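Local atomic coordinates of beta-galactosidase (PDB entry 4OIF), a protein that probably hydrolyses terminal non-reducing beta-D-galactose residues from beta-D-galactosides, as a zinc-binding trimeric member of glycoside hydrolase family 42. Residues G526-E531 against V558-A563; P579-N584 against Y592-R597; R486-V491 against R522-M527; P474-V479 against L497-I502. All blocks are in the same frame, centred on the assembly; numbering follows the deposited sequence.

Interaction 1 of 4, residues G526-E531 against V558-A563; sequences GMEPIE and VIKIHA
Glu528 makes the side-chain hydrogen bond of this contact. Beyond its CB, Glu528 CG sits in the crowded position between backbone N and carbonyl carbon (chi1 55°), 3.9 Å from His562 NE2 and 4.0 Å from Lys560 CB. The chain then runs extended beside that of Lys560, both pointing the same way, so that Glu528 CD comes 4.1 Å from Lys560 CD. At the tip, Glu528 OE2 accepts a hydrogen bond from His562 NE2 (3.1 Å, 158° at the hydrogen). The oxygen lies in the imidazole plane, but the donor stands above the carboxylate plane, the two planes being 48° apart. Glu528 OE2 also touches Lys560 CD at 3.6 Å; Lys560 NZ is near, at 4.2 Å, but forms no salt bridge with it. OE1 forms one with Arg382 of the second subunit. The backbones form a two-stranded antiparallel sheet, in which Glu528 and Lys560 are a hydrogen-bonded pair joined in both directions. A beta bulge shifts the register between Pro529 and Glu531; within it, Ile530 N makes a nearly straight bond to Val558 O. On the face bearing Met527, Pro529 and Ile559, the bent Met527 chain brings CE to 3.7 Å from Ile559 CG2, near Tyr593.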
loop_
_atom_site.group_PDB
_atom_site.type_symbol
_atom_site.label_atom_id
_atom_site.label_comp_id
_atom_site.label_asym_id
_atom_site.label_seq_id
_atom_site.Cartn_x
_atom_site.Cartn_y
_atom_site.Cartn_z
ATOM N N GLY A 526 16.244 39.385 15.558
ATOM C CA GLY A 526 15.461 40.352 16.311
ATOM C C GLY A 526 14.033 39.898 16.557
ATOM O O GLY A 526 13.125 40.706 16.690
ATOM N N MET A 527 13.844 38.589 16.613
ATOM C CA MET A 527 12.549 37.992 16.895
ATOM C C MET A 527 12.768 36.551 17.359
ATOM O O MET A 527 13.914 36.098 17.457
ATOM C CB MET A 527 11.624 38.049 15.662
ATOM C CG MET A 527 12.268 37.668 14.339
ATOM S SD MET A 527 12.701 35.915 14.169
ATOM C CE MET A 527 11.108 35.099 14.174
ATOM N N GLU A 528 11.686 35.838 17.662
ATOM C CA GLU A 528 11.779 34.388 17.850
ATOM C C GLU A 528 10.466 33.703 17.521
ATOM O O GLU A 528 9.390 34.297 17.650
ATOM C CB GLU A 528 12.207 34.044 19.275
ATOM C CG GLU A 528 11.346 34.644 20.364
ATOM C CD GLU A 528 11.887 34.333 21.754
ATOM O OE1 GLU A 528 12.243 33.159 22.018
ATOM O OE2 GLU A 528 11.967 35.267 22.577
ATOM N N PRO A 529 10.545 32.452 17.063
ATOM C CA PRO A 529 9.304 31.706 16.828
ATOM C C PRO A 529 8.791 31.141 18.147
ATOM O O PRO A 529 9.605 30.683 18.951
ATOM C CB PRO A 529 9.742 30.594 15.871
ATOM C CG PRO A 529 11.188 30.360 16.212
ATOM C CD PRO A 529 11.746 31.672 16.706
ATOM N N ILE A 530 7.490 31.169 18.401
ATOM C CA ILE A 530 7.031 30.505 19.612
ATOM C C ILE A 530 6.077 29.357 19.329
ATOM O O ILE A 530 5.833 28.543 20.208
ATOM C CB ILE A 530 6.370 31.491 20.592
ATOM C CG1 ILE A 530 5.091 32.076 20.010
ATOM C CG2 ILE A 530 7.339 32.610 20.943
ATOM C CD1 ILE A 530 4.448 33.106 20.928
ATOM N N GLU A 531 5.547 29.282 18.109
ATOM C CA GLU A 531 4.616 28.210 17.761
ATOM C C GLU A 531 4.593 27.889 16.284
ATOM O O GLU A 531 4.491 28.778 15.438
ATOM C CB GLU A 531 3.187 28.537 18.203
ATOM C CG GLU A 531 2.234 27.355 17.978
ATOM C CD GLU A 531 0.823 27.584 18.474
ATOM O OE1 GLU A 531 0.519 28.675 18.995
ATOM O OE2 GLU A 531 0.003 26.656 18.336
ATOM N N VAL A 558 3.932 31.375 14.660
ATOM C CA VAL A 558 3.612 32.514 15.512
ATOM C C VAL A 558 4.935 33.137 15.965
ATOM O O VAL A 558 5.848 32.430 16.387
ATOM C CB VAL A 558 2.742 32.114 16.727
ATOM C CG1 VAL A 558 2.477 33.325 17.617
ATOM C CG2 VAL A 558 1.410 31.519 16.267
ATOM N N ILE A 559 5.044 34.457 15.868
ATOM C CA ILE A 559 6.318 35.141 16.092
ATOM C C ILE A 559 6.280 36.239 17.164
ATOM O O ILE A 559 5.385 37.082 17.191
ATOM C CB ILE A 559 6.816 35.762 14.776
ATOM C CG1 ILE A 559 7.248 34.657 13.808
ATOM C CG2 ILE A 559 7.945 36.755 15.026
ATOM C CD1 ILE A 559 7.272 35.114 12.358
ATOM N N LYS A 560 7.272 36.213 18.043
ATOM C CA LYS A 560 7.483 37.265 19.032
ATOM C C LYS A 560 8.551 38.264 18.553
ATOM O O LYS A 560 9.703 37.887 18.330
ATOM C CB LYS A 560 7.899 36.635 20.363
ATOM C CG LYS A 560 8.135 37.606 21.509
ATOM C CD LYS A 560 8.731 36.853 22.695
ATOM C CE LYS A 560 8.561 37.584 24.014
ATOM N NZ LYS A 560 8.953 36.685 25.141
ATOM N N ILE A 561 8.170 39.531 18.406
ATOM C CA ILE A 561 9.079 40.565 17.890
ATOM C C ILE A 561 9.951 41.209 18.961
ATOM O O ILE A 561 9.487 41.521 20.052
ATOM C CB ILE A 561 8.300 41.701 17.185
ATOM C CG1 ILE A 561 7.558 41.159 15.969
ATOM C CG2 ILE A 561 9.232 42.836 16.779
ATOM C CD1 ILE A 561 8.442 40.443 15.006
ATOM N N HIS A 562 11.220 41.414 18.629
ATOM C CA HIS A 562 12.122 42.189 19.468
ATOM C C HIS A 562 12.581 43.448 18.733
ATOM O O HIS A 562 11.829 44.410 18.624
ATOM C CB HIS A 562 13.313 41.331 19.888
ATOM C CG HIS A 562 12.922 40.143 20.709
ATOM N ND1 HIS A 562 12.265 40.261 21.915
ATOM C CD2 HIS A 562 13.075 38.816 20.491
ATOM C CE1 HIS A 562 12.037 39.057 22.409
ATOM N NE2 HIS A 562 12.522 38.163 21.566
ATOM N N ALA A 563 13.804 43.431 18.210
ATOM C CA ALA A 563 14.329 44.560 17.450
ATOM C C ALA A 563 13.840 44.597 15.992
ATOM O O ALA A 563 13.937 45.628 15.320
ATOM C CB ALA A 563 15.843 44.539 17.484
#

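Interaction 2 of 4, residues P579-N584 against Y592-R597; sequences PAVTSN and YYIGGR
Three backbone hydrogen bonds join the two segments. The shortest runs from Gly595 N to Ala580 O, 2.6 Å long and nearly along the C=O axis. Gly595, with no side chain, lets Ala580 O come this close. Thr582 and Tyr593 form the hydrogen-bonded antiparallel pair: Thr582 N reaches Tyr593 O at 3.0 Å and 167°, in the carbonyl plane, while the return bond from Tyr593 N meets Thr582 O from above that carbonyl's plane. Weaker CA-H...O contacts flank these bonds, Tyr592 CA lying 3.2 Å from Thr582 O.

Thr582 and Tyr593 also lie side by side through their side chains. Thr582 OG1, held in the crowded position between backbone N and carbonyl carbon, approaches Tyr593 CB at 3.4 Å, whereas the phenol ring leads away from the pair. On the face bearing Val581, Ser583, Tyr592 and Ile594, Ser583 CB sits obliquely against the Tyr592 ring, 3.5 Å from CE2. Ser583 OG is hydrogen-bonded to Glu567 and Tyr592 OH to Gln590. Val581 CG2 and Ile594 CG2 touch more loosely, at 4.4 Å. Helix 600-613 lies over this face, its Phe606 meeting the Tyr592 ring with planes at about 85° and also packing on Val581. Ala580 and Val581 both face Gly568 on strand 565-570, a classic beta bulge where the chain turns a corner.

With strand axes at 171°, the arrangement is that of a beta hairpin, formed by strands 579-586 and 589-594 within the mixed sheet of the trimerisation domain.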
loop_
_atom_site.group_PDB
_atom_site.type_symbol
_atom_site.label_atom_id
_atom_site.label_comp_id
_atom_site.label_asym_id
_atom_site.label_seq_id
_atom_site.Cartn_x
_atom_site.Cartn_y
_atom_site.Cartn_z
ATOM N N PRO A 579 2.878 39.176 13.161
ATOM C CA PRO A 579 3.943 39.128 12.150
ATOM C C PRO A 579 4.184 37.762 11.510
ATOM O O PRO A 579 4.281 36.746 12.201
ATOM C CB PRO A 579 5.195 39.539 12.937
ATOM C CG PRO A 579 4.696 40.199 14.145
ATOM C CD PRO A 579 3.412 39.539 14.481
ATOM N N ALA A 580 4.327 37.761 10.189
ATOM C CA ALA A 580 4.694 36.570 9.436
ATOM C C ALA A 580 6.079 36.733 8.777
ATOM O O ALA A 580 6.836 35.766 8.657
ATOM C CB ALA A 580 3.647 36.276 8.393
ATOM N N VAL A 581 6.410 37.945 8.342
ATOM C CA VAL A 581 7.712 38.165 7.714
ATOM C C VAL A 581 8.451 39.309 8.376
ATOM O O VAL A 581 7.892 40.396 8.540
ATOM C CB VAL A 581 7.586 38.468 6.218
ATOM C CG1 VAL A 581 8.959 38.756 5.624
ATOM C CG2 VAL A 581 6.947 37.308 5.504
ATOM N N THR A 582 9.704 39.058 8.761
ATOM C CA THR A 582 10.487 40.044 9.510
ATOM C C THR A 582 11.879 40.276 8.918
ATOM O O THR A 582 12.439 39.405 8.251
ATOM C CB THR A 582 10.666 39.631 10.993
ATOM O OG1 THR A 582 11.546 38.504 11.080
ATOM C CG2 THR A 582 9.346 39.274 11.619
ATOM N N SER A 583 12.426 41.463 9.174
ATOM C CA SER A 583 13.798 41.800 8.793
ATOM C C SER A 583 14.499 42.458 9.964
ATOM O O SER A 583 13.869 43.124 10.779
ATOM C CB SER A 583 13.837 42.740 7.581
ATOM O OG SER A 583 13.428 44.045 7.946
ATOM N N ASN A 584 15.809 42.295 10.033
ATOM C CA ASN A 584 16.538 42.836 11.156
ATOM C C ASN A 584 18.010 43.099 10.854
ATOM O O ASN A 584 18.734 42.213 10.408
ATOM C CB ASN A 584 16.404 41.884 12.333
ATOM C CG ASN A 584 16.928 42.471 13.601
ATOM O OD1 ASN A 584 16.407 43.471 14.089
ATOM N ND2 ASN A 584 17.949 41.843 14.165
ATOM N N TYR A 592 16.559 38.018 7.694
ATOM C CA TYR A 592 15.137 37.928 7.404
ATOM C C TYR A 592 14.544 36.584 7.856
ATOM O O TYR A 592 15.152 35.527 7.662
ATOM C CB TYR A 592 14.889 38.082 5.905
ATOM C CG TYR A 592 15.275 39.410 5.318
ATOM C CD1 TYR A 592 16.607 39.735 5.108
ATOM C CD2 TYR A 592 14.305 40.328 4.936
ATOM C CE1 TYR A 592 16.966 40.946 4.561
ATOM C CE2 TYR A 592 14.654 41.536 4.375
ATOM C CZ TYR A 592 15.987 41.839 4.191
ATOM O OH TYR A 592 16.349 43.041 3.641
ATOM N N TYR A 593 13.342 36.625 8.422
ATOM C CA TYR A 593 12.635 35.406 8.782
ATOM C C TYR A 593 11.309 35.345 8.050
ATOM O O TYR A 593 10.513 36.291 8.112
ATOM C CB TYR A 593 12.415 35.339 10.294
ATOM C CG TYR A 593 11.916 34.001 10.797
ATOM C CD1 TYR A 593 10.557 33.784 11.029
ATOM C CD2 TYR A 593 12.806 32.955 11.063
ATOM C CE1 TYR A 593 10.094 32.553 11.510
ATOM C CE2 TYR A 593 12.352 31.714 11.536
ATOM C CZ TYR A 593 10.996 31.522 11.758
ATOM O OH TYR A 593 10.539 30.308 12.227
ATOM N N ILE A 594 11.074 34.239 7.351
ATOM C CA ILE A 594 9.803 34.037 6.667
ATOM C C ILE A 594 8.975 32.999 7.415
ATOM O O ILE A 594 9.314 31.812 7.410
ATOM C CB ILE A 594 9.996 33.579 5.212
ATOM C CG1 ILE A 594 10.740 34.646 4.401
ATOM C CG2 ILE A 594 8.650 33.297 4.604
ATOM C CD1 ILE A 594 11.313 34.154 3.100
ATOM N N GLY A 595 7.891 33.438 8.056
ATOM C CA GLY A 595 7.184 32.591 9.011
ATOM C C GLY A 595 6.263 31.512 8.456
ATOM O O GLY A 595 5.936 30.541 9.146
ATOM N N GLY A 596 5.826 31.683 7.215
ATOM C CA GLY A 596 4.866 30.763 6.646
ATOM C C GLY A 596 5.312 30.295 5.286
ATOM O O GLY A 596 6.210 30.879 4.686
ATOM N N ARG A 597 4.692 29.230 4.798
ATOM C CA ARG A 597 5.030 28.712 3.482
ATOM C C ARG A 597 4.094 29.354 2.454
ATOM O O ARG A 597 2.878 29.116 2.440
ATOM C CB ARG A 597 4.947 27.188 3.456
ATOM C CG ARG A 597 5.171 26.593 2.083
ATOM C CD ARG A 597 5.135 25.087 2.135
ATOM N NE ARG A 597 6.331 24.519 2.757
ATOM C CZ ARG A 597 6.462 23.231 3.064
ATOM N NH1 ARG A 597 5.464 22.384 2.818
ATOM N NH2 ARG A 597 7.583 22.795 3.620
#

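Interaction 3 of 4, residues R486-V491 against R522-M527; sequences RLKEFV and REMFGM
Two helices meet here in the trimerisation domain, on one side of its mixed sheet: helix 481-492, which leads into strand 496-500, and the end of helix 519-525. The closest CA atoms are those of Lys488 and Met524, 6.6 Å apart, and no hydrogen bond joins the segments.

Electrostatics play a lesser part. Lys488, fully extended with CG anti to the backbone N (chi1 -173°), passes Glu523 obliquely. Lys488 NZ remains 4.4 Å from Glu523 OE1, a separation that indicates attraction at most between opposite charges, not a salt bridge; its salt-bridge partner is Asp520, a turn earlier on the second helix.

Apolar packing dominates and converges on Met524. Its CG stands anti to the carbonyl carbon (chi1 -70°) and the chain continues extended through chi2, then bends at chi3 (61°). The side chain crosses that of Lys488 obliquely, Met524 SD lying 3.6 Å from Lys488 CA. Beyond the bend, the methyl lies between Leu487 and Val491, one helical turn apart: Met524 CE is 4.0 Å from Leu487 CB. Leu497 of strand 496-500 packs on both Met524 and Val491, placing the contact against the sheet. Tyr586 packs on Lys488, Val491 and Glu523, spanning both helices from strand 579-586. At the tip of the methionine, Met524 CE meets Val491 CG2 at 3.8 Å, and Met524 CE also lies 3.7 Å from Leu487 O.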
loop_
_atom_site.group_PDB
_atom_site.type_symbol
_atom_site.label_atom_id
_atom_site.label_comp_id
_atom_site.label_asym_id
_atom_site.label_seq_id
_atom_site.Cartn_x
_atom_site.Cartn_y
_atom_site.Cartn_z
ATOM N N ARG A 486 28.690 30.337 13.294
ATOM C CA ARG A 486 29.148 30.738 11.966
ATOM C C ARG A 486 28.115 31.637 11.273
ATOM O O ARG A 486 28.471 32.655 10.680
ATOM C CB ARG A 486 29.488 29.507 11.119
ATOM C CG ARG A 486 30.703 28.763 11.649
ATOM C CD ARG A 486 30.878 27.427 11.007
ATOM N NE ARG A 486 31.140 27.565 9.583
ATOM C CZ ARG A 486 30.606 26.797 8.639
ATOM N NH1 ARG A 486 29.764 25.816 8.958
ATOM N NH2 ARG A 486 30.912 27.018 7.369
ATOM N N LEU A 487 26.840 31.291 11.382
ATOM C CA LEU A 487 25.775 32.117 10.830
ATOM C C LEU A 487 25.804 33.519 11.430
ATOM O O LEU A 487 25.658 34.532 10.726
ATOM C CB LEU A 487 24.414 31.454 11.073
ATOM C CG LEU A 487 24.235 30.122 10.336
ATOM C CD1 LEU A 487 22.931 29.428 10.724
ATOM C CD2 LEU A 487 24.329 30.312 8.809
ATOM N N LYS A 488 26.004 33.560 12.738
ATOM C CA LYS A 488 26.061 34.798 13.491
ATOM C C LYS A 488 27.175 35.696 12.945
ATOM O O LYS A 488 26.936 36.868 12.606
ATOM C CB LYS A 488 26.271 34.481 14.976
ATOM C CG LYS A 488 26.187 35.657 15.923
ATOM C CD LYS A 488 26.643 35.220 17.293
ATOM C CE LYS A 488 26.487 36.315 18.324
ATOM N NZ LYS A 488 27.186 35.935 19.583
ATOM N N GLU A 489 28.378 35.141 12.834
ATOM C CA GLU A 489 29.501 35.890 12.262
ATOM C C GLU A 489 29.213 36.356 10.848
ATOM O O GLU A 489 29.542 37.483 10.475
ATOM C CB GLU A 489 30.773 35.050 12.259
ATOM C CG GLU A 489 31.421 34.955 13.625
ATOM C CD GLU A 489 31.840 36.310 14.167
ATOM O OE1 GLU A 489 32.910 36.809 13.749
ATOM O OE2 GLU A 489 31.098 36.874 15.009
ATOM N N PHE A 490 28.602 35.471 10.069
ATOM C CA PHE A 490 28.286 35.761 8.685
ATOM C C PHE A 490 27.406 37.002 8.599
ATOM O O PHE A 490 27.697 37.913 7.836
ATOM C CB PHE A 490 27.606 34.561 8.018
ATOM C CG PHE A 490 26.988 34.882 6.694
ATOM C CD1 PHE A 490 27.771 35.004 5.562
ATOM C CD2 PHE A 490 25.618 35.076 6.581
ATOM C CE1 PHE A 490 27.199 35.320 4.339
ATOM C CE2 PHE A 490 25.034 35.387 5.356
ATOM C CZ PHE A 490 25.821 35.506 4.235
ATOM N N VAL A 491 26.343 37.052 9.390
ATOM C CA VAL A 491 25.470 38.217 9.339
ATOM C C VAL A 491 26.199 39.437 9.865
ATOM O O VAL A 491 26.065 40.538 9.318
ATOM C CB VAL A 491 24.168 38.016 10.149
ATOM C CG1 VAL A 491 23.336 39.308 10.155
ATOM C CG2 VAL A 491 23.356 36.869 9.572
ATOM N N ARG A 522 18.063 34.578 18.099
ATOM C CA ARG A 522 17.124 35.597 18.557
ATOM C C ARG A 522 17.700 36.982 18.291
ATOM O O ARG A 522 17.032 37.850 17.718
ATOM C CB ARG A 522 16.799 35.440 20.050
ATOM C CG ARG A 522 15.815 36.515 20.544
ATOM C CD ARG A 522 15.604 36.520 22.066
ATOM N NE ARG A 522 16.829 36.843 22.796
ATOM C CZ ARG A 522 17.415 36.018 23.661
ATOM N NH1 ARG A 522 16.876 34.836 23.907
ATOM N NH2 ARG A 522 18.535 36.372 24.278
ATOM N N GLU A 523 18.951 37.168 18.700
ATOM C CA GLU A 523 19.651 38.426 18.495
ATOM C C GLU A 523 19.750 38.767 17.017
ATOM O O GLU A 523 19.441 39.886 16.608
ATOM C CB GLU A 523 21.050 38.361 19.109
ATOM C CG GLU A 523 21.113 38.699 20.586
ATOM C CD GLU A 523 22.475 38.382 21.192
ATOM O OE1 GLU A 523 23.414 38.068 20.425
ATOM O OE2 GLU A 523 22.604 38.434 22.436
ATOM N N MET A 524 20.196 37.799 16.225
ATOM C CA MET A 524 20.379 37.993 14.793
ATOM C C MET A 524 19.109 38.487 14.120
ATOM O O MET A 524 19.115 39.516 13.441
ATOM C CB MET A 524 20.839 36.690 14.134
ATOM C CG MET A 524 22.251 36.286 14.488
ATOM S SD MET A 524 22.577 34.555 14.130
ATOM C CE MET A 524 22.301 34.587 12.358
ATOM N N PHE A 525 18.020 37.752 14.325
ATOM C CA PHE A 525 16.773 38.006 13.616
ATOM C C PHE A 525 15.890 39.033 14.326
ATOM O O PHE A 525 14.898 39.490 13.768
ATOM C CB PHE A 525 16.004 36.691 13.428
ATOM C CG PHE A 525 16.655 35.747 12.456
ATOM C CD1 PHE A 525 16.362 35.821 11.093
ATOM C CD2 PHE A 525 17.572 34.799 12.896
ATOM C CE1 PHE A 525 16.969 34.961 10.183
ATOM C CE2 PHE A 525 18.177 33.929 11.995
ATOM C CZ PHE A 525 17.878 34.013 10.631
ATOM N N GLY A 526 16.244 39.385 15.558
ATOM C CA GLY A 526 15.461 40.352 16.311
ATOM C C GLY A 526 14.033 39.898 16.557
ATOM O O GLY A 526 13.125 40.706 16.690
ATOM N N MET A 527 13.844 38.589 16.613
ATOM C CA MET A 527 12.549 37.992 16.895
ATOM C C MET A 527 12.768 36.551 17.359
ATOM O O MET A 527 13.914 36.098 17.457
ATOM C CB MET A 527 11.624 38.049 15.662
ATOM C CG MET A 527 12.268 37.668 14.339
ATOM S SD MET A 527 12.701 35.915 14.169
ATOM C CE MET A 527 11.108 35.099 14.174
#

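Interaction 4 of 4, residues P474-V479 against L497-I502; sequences PMLYLV and LVMTYI
The Tyr501 ring has Thr500 OG1 over the centre of one face, 3.8 Å above the plane, and Ile502 CG1 in plane at its edge. Met475 approaches the ring obliquely: its sulfur is 4.9 Å from the Tyr501 centroid and 60° off the ring normal, a Met-aromatic contact, while Met475 CG touches Tyr501 CE2 at 3.7 Å. The bend at chi3 turns the methyl toward Ile502. Tyr501 OH is hydrogen-bonded to Arg597. In the same loop as Met475, the Tyr477 ring is met obliquely by Ile502 CG2, 4.1 Å from Tyr477 CD1; its hydroxyl bonds to Asp510 and also to Lys371 of the second subunit.

Thr500 OG1 is the polar centre of the contact. Placed between backbone N and carbonyl carbon (chi1 73°), it accepts a hydrogen bond from Met475 N (2.9 Å, 154°) and gives one to Tyr501 O, in the carbonyl plane and on a lone pair. This pair of bonds fixes the hydroxyl's rotation and gives a buried backbone N-H of the loop a partner. Met475 CA, in turn, makes CA-H...O contacts with the carbonyls of Tyr501 and Ile502, at 3.2 Å from Ile502 O.

Leu476, the centre of an inverse gamma turn, sends CD2 to 3.5 Å from Met499 CE.

The loop follows strand 470-473 and packs against the end of its parallel neighbour, strand 496-500, with helix 481-492 connecting the two: a beta-alpha-beta crossover of the trimerisation domain, whose sequence family belongs to the Glutaminase_I clan.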
loop_
_atom_site.group_PDB
_atom_site.type_symbol
_atom_site.label_atom_id
_atom_site.label_comp_id
_atom_site.label_asym_id
_atom_site.label_seq_id
_atom_site.Cartn_x
_atom_site.Cartn_y
_atom_site.Cartn_z
ATOM N N PRO A 474 16.625 27.609 4.500
ATOM C CA PRO A 474 15.239 27.312 4.883
ATOM C C PRO A 474 15.105 26.025 5.703
ATOM O O PRO A 474 15.857 25.064 5.465
ATOM C CB PRO A 474 14.526 27.157 3.535
ATOM C CG PRO A 474 15.513 27.583 2.497
ATOM C CD PRO A 474 16.866 27.371 3.073
ATOM N N MET A 475 14.148 26.006 6.633
ATOM C CA MET A 475 13.840 24.802 7.413
ATOM C C MET A 475 15.092 24.107 7.947
ATOM O O MET A 475 15.265 22.899 7.769
ATOM C CB MET A 475 13.042 23.808 6.573
ATOM C CG MET A 475 11.762 24.373 6.032
ATOM S SD MET A 475 10.840 23.145 5.092
ATOM C CE MET A 475 10.397 22.047 6.433
ATOM N N LEU A 476 15.976 24.884 8.563
ATOM C CA LEU A 476 17.195 24.331 9.131
ATOM C C LEU A 476 16.880 23.820 10.526
ATOM O O LEU A 476 17.445 24.296 11.512
ATOM C CB LEU A 476 18.305 25.375 9.167
ATOM C CG LEU A 476 19.701 24.797 9.426
ATOM C CD1 LEU A 476 20.088 23.811 8.337
ATOM C CD2 LEU A 476 20.721 25.913 9.539
ATOM N N TYR A 477 15.955 22.861 10.574
ATOM C CA TYR A 477 15.417 22.275 11.800
ATOM C C TYR A 477 16.517 21.831 12.752
ATOM O O TYR A 477 16.523 22.202 13.915
ATOM C CB TYR A 477 14.498 21.115 11.412
ATOM C CG TYR A 477 14.216 20.054 12.453
ATOM C CD1 TYR A 477 13.176 20.201 13.366
ATOM C CD2 TYR A 477 14.945 18.864 12.476
ATOM C CE1 TYR A 477 12.896 19.215 14.304
ATOM C CE2 TYR A 477 14.668 17.871 13.405
ATOM C CZ TYR A 477 13.643 18.055 14.317
ATOM O OH TYR A 477 13.371 17.082 15.255
ATOM N N LEU A 478 17.458 21.052 12.243
ATOM C CA LEU A 478 18.630 20.669 13.009
ATOM C C LEU A 478 19.809 21.590 12.697
ATOM O O LEU A 478 20.137 21.798 11.536
ATOM C CB LEU A 478 18.999 19.217 12.704
ATOM C CG LEU A 478 20.247 18.621 13.356
ATOM C CD1 LEU A 478 20.028 17.136 13.604
ATOM C CD2 LEU A 478 21.498 18.859 12.496
ATOM N N VAL A 479 20.455 22.118 13.733
ATOM C CA VAL A 479 21.635 22.963 13.554
ATOM C C VAL A 479 22.484 22.976 14.834
ATOM O O VAL A 479 21.960 23.065 15.936
ATOM C CB VAL A 479 21.235 24.411 13.161
ATOM C CG1 VAL A 479 20.509 25.109 14.312
ATOM C CG2 VAL A 479 22.454 25.200 12.710
ATOM N N LEU A 497 21.153 37.062 5.577
ATOM C CA LEU A 497 20.724 35.701 5.839
ATOM C C LEU A 497 19.215 35.617 5.854
ATOM O O LEU A 497 18.572 36.471 6.441
ATOM C CB LEU A 497 21.287 35.228 7.173
ATOM C CG LEU A 497 20.810 33.886 7.720
ATOM C CD1 LEU A 497 21.214 32.714 6.821
ATOM C CD2 LEU A 497 21.350 33.693 9.104
ATOM N N VAL A 498 18.660 34.595 5.206
ATOM C CA VAL A 498 17.215 34.348 5.213
ATOM C C VAL A 498 16.903 32.962 5.778
ATOM O O VAL A 498 17.398 31.953 5.280
ATOM C CB VAL A 498 16.596 34.452 3.800
ATOM C CG1 VAL A 498 15.122 34.084 3.833
ATOM C CG2 VAL A 498 16.764 35.855 3.235
ATOM N N MET A 499 16.094 32.917 6.830
ATOM C CA MET A 499 15.633 31.643 7.362
ATOM C C MET A 499 14.120 31.614 7.420
ATOM O O MET A 499 13.450 32.623 7.166
ATOM C CB MET A 499 16.223 31.367 8.747
ATOM C CG MET A 499 17.668 30.921 8.693
ATOM S SD MET A 499 18.341 30.532 10.311
ATOM C CE MET A 499 19.003 28.907 10.051
ATOM N N THR A 500 13.580 30.444 7.733
ATOM C CA THR A 500 12.143 30.243 7.649
ATOM C C THR A 500 11.628 29.455 8.815
ATOM O O THR A 500 12.381 29.038 9.694
ATOM C CB THR A 500 11.720 29.465 6.382
ATOM O OG1 THR A 500 12.083 28.082 6.529
ATOM C CG2 THR A 500 12.352 30.053 5.106
ATOM N N TYR A 501 10.325 29.227 8.773
ATOM C CA TYR A 501 9.663 28.278 9.640
ATOM C C TYR A 501 10.453 26.978 9.791
ATOM O O TYR A 501 11.151 26.551 8.864
ATOM C CB TYR A 501 8.279 27.979 9.087
ATOM C CG TYR A 501 8.290 27.544 7.645
ATOM C CD1 TYR A 501 8.260 28.479 6.616
ATOM C CD2 TYR A 501 8.321 26.188 7.306
ATOM C CE1 TYR A 501 8.270 28.078 5.276
ATOM C CE2 TYR A 501 8.324 25.778 5.973
ATOM C CZ TYR A 501 8.302 26.728 4.959
ATOM O OH TYR A 501 8.305 26.334 3.632
ATOM N N ILE A 502 10.326 26.369 10.969
ATOM C CA ILE A 502 10.949 25.092 11.304
ATOM C C ILE A 502 12.450 25.102 11.055
ATOM O O ILE A 502 13.010 24.202 10.430
ATOM C CB ILE A 502 10.270 23.934 10.537
ATOM C CG1 ILE A 502 8.751 24.105 10.618
ATOM C CG2 ILE A 502 10.623 22.607 11.156
ATOM C CD1 ILE A 502 7.976 22.989 10.016
#

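In the fold
All four contacts belong to the trimerisation domain, with centres 9 to 14 Å apart. Along the chain, interactions 4 and 3 alternate their segments, interaction 1 opens where interaction 3 ends, sharing Gly526 and Met527, and interaction 2 follows. Interactions 2 and 4 meet on one mixed sheet, since strands 496-500 and 589-594 are neighbours: Tyr592 N lies 2.8 Å from Leu497 O, a probable hydrogen bond. Interaction 3 packs against that sheet through Leu497 and Met499, and Asn584 ND2 ties it to interaction 2 by a probable bond to Met524 O. The two-stranded sheet of interaction 1 and the loop of interaction 4 both reach the second subunit, linking this core to trimer assembly.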